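Local coordinates for protein glucosidase 2 subunit beta (Schizosaccharomyces pombe, PDB 4XQM) that serves as the non-catalytic beta subunit of glucosidase II, recognising mannose-rich N-glycans through its MRH lectin domain and keeping the catalytic subunit in the endoplasmic reticulum, at residues Val75-Ala78 and Gln79-Tyr83. Residues are numbered along the deposited sequence; the frame is centred on the assembly and turned at random.
With MAN (alpha-D-mannopyranose), chain B.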
ATOM      1  N   VAL A  75       2.295   7.228  -5.218  1.00 10.64           N
ATOM      2  CA  VAL A  75       1.956   7.423  -3.818  1.00 11.06           C
ATOM      3  C   VAL A  75       1.592   8.884  -3.612  1.00 12.80           C
ATOM      4  O   VAL A  75       2.362   9.771  -3.986  1.00 14.33           O
ATOM      5  CB  VAL A  75       3.125   7.050  -2.883  1.00 12.49           C
ATOM      6  CG1 VAL A  75       2.775   7.405  -1.440  1.00 13.28           C
ATOM      7  CG2 VAL A  75       3.472   5.568  -3.007  1.00 11.67           C
ATOM      8  N   LEU A  76       0.412   9.138  -3.054  1.00 12.78           N
ATOM      9  CA  LEU A  76      -0.009  10.504  -2.735  1.00 11.21           C
ATOM     10  C   LEU A  76      -0.213  10.632  -1.230  1.00 12.75           C
ATOM     11  O   LEU A  76      -0.914   9.823  -0.615  1.00 16.07           O
ATOM     12  CB  LEU A  76      -1.311  10.852  -3.465  1.00 15.55           C
ATOM     13  CG  LEU A  76      -1.751  12.314  -3.394  1.00 21.88           C
ATOM     14  CD1 LEU A  76      -0.815  13.169  -4.240  1.00 25.35           C
ATOM     15  CD2 LEU A  76      -3.198  12.495  -3.855  1.00 27.17           C
ATOM     16  N   GLU A  77       0.417  11.641  -0.636  1.00 13.73           N
ATOM     17  CA  GLU A  77       0.183  11.952   0.766  1.00 13.32           C
ATOM     18  C   GLU A  77      -0.443  13.333   0.818  1.00 17.90           C
ATOM     19  O   GLU A  77       0.200  14.299   1.204  1.00 19.85           O
ATOM     20  CB  GLU A  77       1.486  11.904   1.567  1.00 13.97           C
ATOM     21  CG  GLU A  77       1.269  11.997   3.078  1.00 13.57           C
ATOM     22  CD  GLU A  77       2.562  11.917   3.894  1.00 16.11           C
ATOM     23  OE1 GLU A  77       3.662  11.750   3.311  1.00 14.53           O
ATOM     24  OE2 GLU A  77       2.470  12.011   5.137  1.00 14.18           O
ATOM     25  N   ALA A  78      -1.699  13.413   0.395  1.00 22.33           N
ATOM     26  CA  ALA A  78      -2.425  14.678   0.377  1.00 26.04           C
ATOM     27  C   ALA A  78      -2.662  15.208   1.796  1.00 29.19           C
ATOM     28  O   ALA A  78      -2.508  16.406   2.054  1.00 26.81           O
ATOM     29  CB  ALA A  78      -3.738  14.517  -0.365  1.00 29.13           C
ATOM     30  N   GLN A  79      -3.035  14.317   2.712  1.00 19.49           N
ATOM     31  CA  GLN A  79      -3.156  14.687   4.118  1.00 19.18           C
ATOM     32  C   GLN A  79      -2.016  14.010   4.855  1.00 18.27           C
ATOM     33  O   GLN A  79      -1.661  12.881   4.519  1.00 18.18           O
ATOM     34  CB  GLN A  79      -4.498  14.224   4.700  1.00 19.72           C
ATOM     35  CG  GLN A  79      -5.713  15.003   4.210  1.00 30.13           C
ATOM     36  CD  GLN A  79      -6.035  14.749   2.746  1.00 35.59           C
ATOM     37  OE1 GLN A  79      -6.425  13.642   2.362  1.00 40.10           O
ATOM     38  NE2 GLN A  79      -5.871  15.779   1.919  1.00 35.12           N
ATOM     39  N   LYS A  80      -1.443  14.691   5.847  1.00 15.18           N
ATOM     40  CA  LYS A  80      -0.293  14.158   6.581  1.00 13.49           C
ATOM     41  C   LYS A  80      -0.561  12.747   7.112  1.00 14.42           C
ATOM     42  O   LYS A  80      -1.565  12.501   7.802  1.00 14.71           O
ATOM     43  CB  LYS A  80       0.097  15.086   7.738  1.00 14.63           C
ATOM     44  CG  LYS A  80       1.315  14.608   8.518  1.00 15.28           C
ATOM     45  CD  LYS A  80       1.540  15.455   9.788  1.00 17.53           C
ATOM     46  CE  LYS A  80       1.850  16.912   9.450  1.00 23.60           C
ATOM     47  NZ  LYS A  80       3.247  17.112   8.935  1.00 25.93           N
ATOM     48  N   CYS A  81       0.321  11.824   6.728  1.00 11.92           N
ATOM     49  CA  CYS A  81       0.317  10.435   7.190  1.00 11.37           C
ATOM     50  C   CYS A  81      -0.899   9.618   6.775  1.00 14.34           C
ATOM     51  O   CYS A  81      -1.210   8.582   7.374  1.00 14.14           O
ATOM     52  CB  CYS A  81       0.613  10.359   8.695  1.00 14.27           C
ATOM     53  SG  CYS A  81       2.345  10.754   9.007  1.00 12.84           S
ATOM     54  N   GLU A  82      -1.559  10.078   5.714  1.00 13.59           N
ATOM     55  CA  GLU A  82      -2.598   9.310   5.046  1.00 17.86           C
ATOM     56  C   GLU A  82      -2.103   9.097   3.613  1.00 17.46           C
ATOM     57  O   GLU A  82      -1.953  10.059   2.858  1.00 16.66           O
ATOM     58  CB  GLU A  82      -3.930  10.081   5.063  1.00 18.37           C
ATOM     59  CG  GLU A  82      -4.423  10.494   6.458  1.00 23.76           C
ATOM     60  CD  GLU A  82      -5.682  11.365   6.418  1.00 30.34           C
ATOM     61  OE1 GLU A  82      -6.469  11.251   5.449  1.00 33.59           O
ATOM     62  OE2 GLU A  82      -5.886  12.169   7.359  1.00 32.53           O
ATOM     63  N   TYR A  83      -1.829   7.848   3.243  1.00 13.48           N
ATOM     64  CA  TYR A  83      -1.192   7.572   1.968  1.00 13.10           C
ATOM     65  C   TYR A  83      -2.181   6.944   0.989  1.00 14.29           C
ATOM     66  O   TYR A  83      -2.887   5.996   1.336  1.00 17.02           O
ATOM     67  CB  TYR A  83      -0.000   6.639   2.177  1.00 12.78           C
ATOM     68  CG  TYR A  83       0.992   7.183   3.184  1.00 13.01           C
ATOM     69  CD1 TYR A  83       0.795   6.998   4.554  1.00 10.21           C
ATOM     70  CD2 TYR A  83       2.102   7.903   2.769  1.00 13.09           C
ATOM     71  CE1 TYR A  83       1.695   7.511   5.483  1.00 10.59           C
ATOM     72  CE2 TYR A  83       3.012   8.424   3.685  1.00 10.51           C
ATOM     73  CZ  TYR A  83       2.799   8.222   5.041  1.00 12.44           C
ATOM     74  OH  TYR A  83       3.692   8.733   5.964  1.00 12.68           O
TER
HETATM   75  C1  MAN B 501       7.905  10.922   7.365  1.00 25.34           C
HETATM   76  C2  MAN B 501       7.157  10.191   6.416  1.00 14.79           C
HETATM   77  C3  MAN B 501       6.158  11.192   5.817  1.00 16.21           C
HETATM   78  C4  MAN B 501       5.376  11.921   6.950  1.00 14.16           C
HETATM   79  C5  MAN B 501       6.373  12.606   7.898  1.00 18.08           C
HETATM   80  C6  MAN B 501       5.722  13.191   9.130  1.00 16.92           C
HETATM   81  O1  MAN B 501       8.382  11.876   6.463  1.00 26.58           O
HETATM   82  O2  MAN B 501       6.476   9.188   7.078  1.00 18.59           O
HETATM   83  O3  MAN B 501       5.304  10.553   4.906  1.00 14.74           O
HETATM   84  O4  MAN B 501       4.544  12.909   6.409  1.00 16.84           O
HETATM   85  O5  MAN B 501       7.257  11.598   8.366  1.00 21.43           O
HETATM   86  O6  MAN B 501       6.682  14.052   9.754  1.00 19.05           O
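The carboxylate of Glu77 runs alongside the ring of Tyr83, both side chains pointing the same way, with their planes turned 39° apart. OE1 of Glu77 approaches CE2 of Tyr83 obliquely at 3.4 Å. At the ring's edge lie CG1 of Val75, against CD2, and O3 of the bound mannose, in the ring plane beside the hydroxyl. The two residues sit at the turn end of the beta hairpin formed by strands 71-77 and 82-89, where the MRH domain, a lectin module of the mannose 6-phosphate receptor homology family, binds its sugar.

This hairpin end meets the mannose through its neighbouring O3 and O4 hydroxyls. Its O3 donates to OE1 of Glu77 and receives a bond from OH of Tyr83 at 2.7 Å, while its O4 donates to OE2 of Glu77 at 2.6 Å. Both carboxylate oxygens are therefore engaged by the sugar. Glu77 gets there as a fully stretched chain: CG is anti to the backbone N (chi1 -171°) and chi2 is also anti, which carries the carboxylate to the sugar and to N of Cys81.

The turn that follows grips the carboxylate as well. Gln79 to Glu82 form a type II beta turn, closed by the bond from N of Glu82 to O of Gln79, and the turn brings N of Cys81 to OE2 of Glu77, on the anti lone pair, at 2.7 Å and 159°. With O4 of the sugar, this gives OE2 two bonds, and the carboxylate three in all, which should help fix its rotation. Cys81 is joined to Cys52 by a disulfide, tying the turn to another loop of the pocket, while Arg58 bonds to both the Tyr83 hydroxyl and the sugar; Gln28 and Tyr16 bond to the mannose as well. From the turn, SG of Cys81 packs against C4 of the mannose at 3.8 Å.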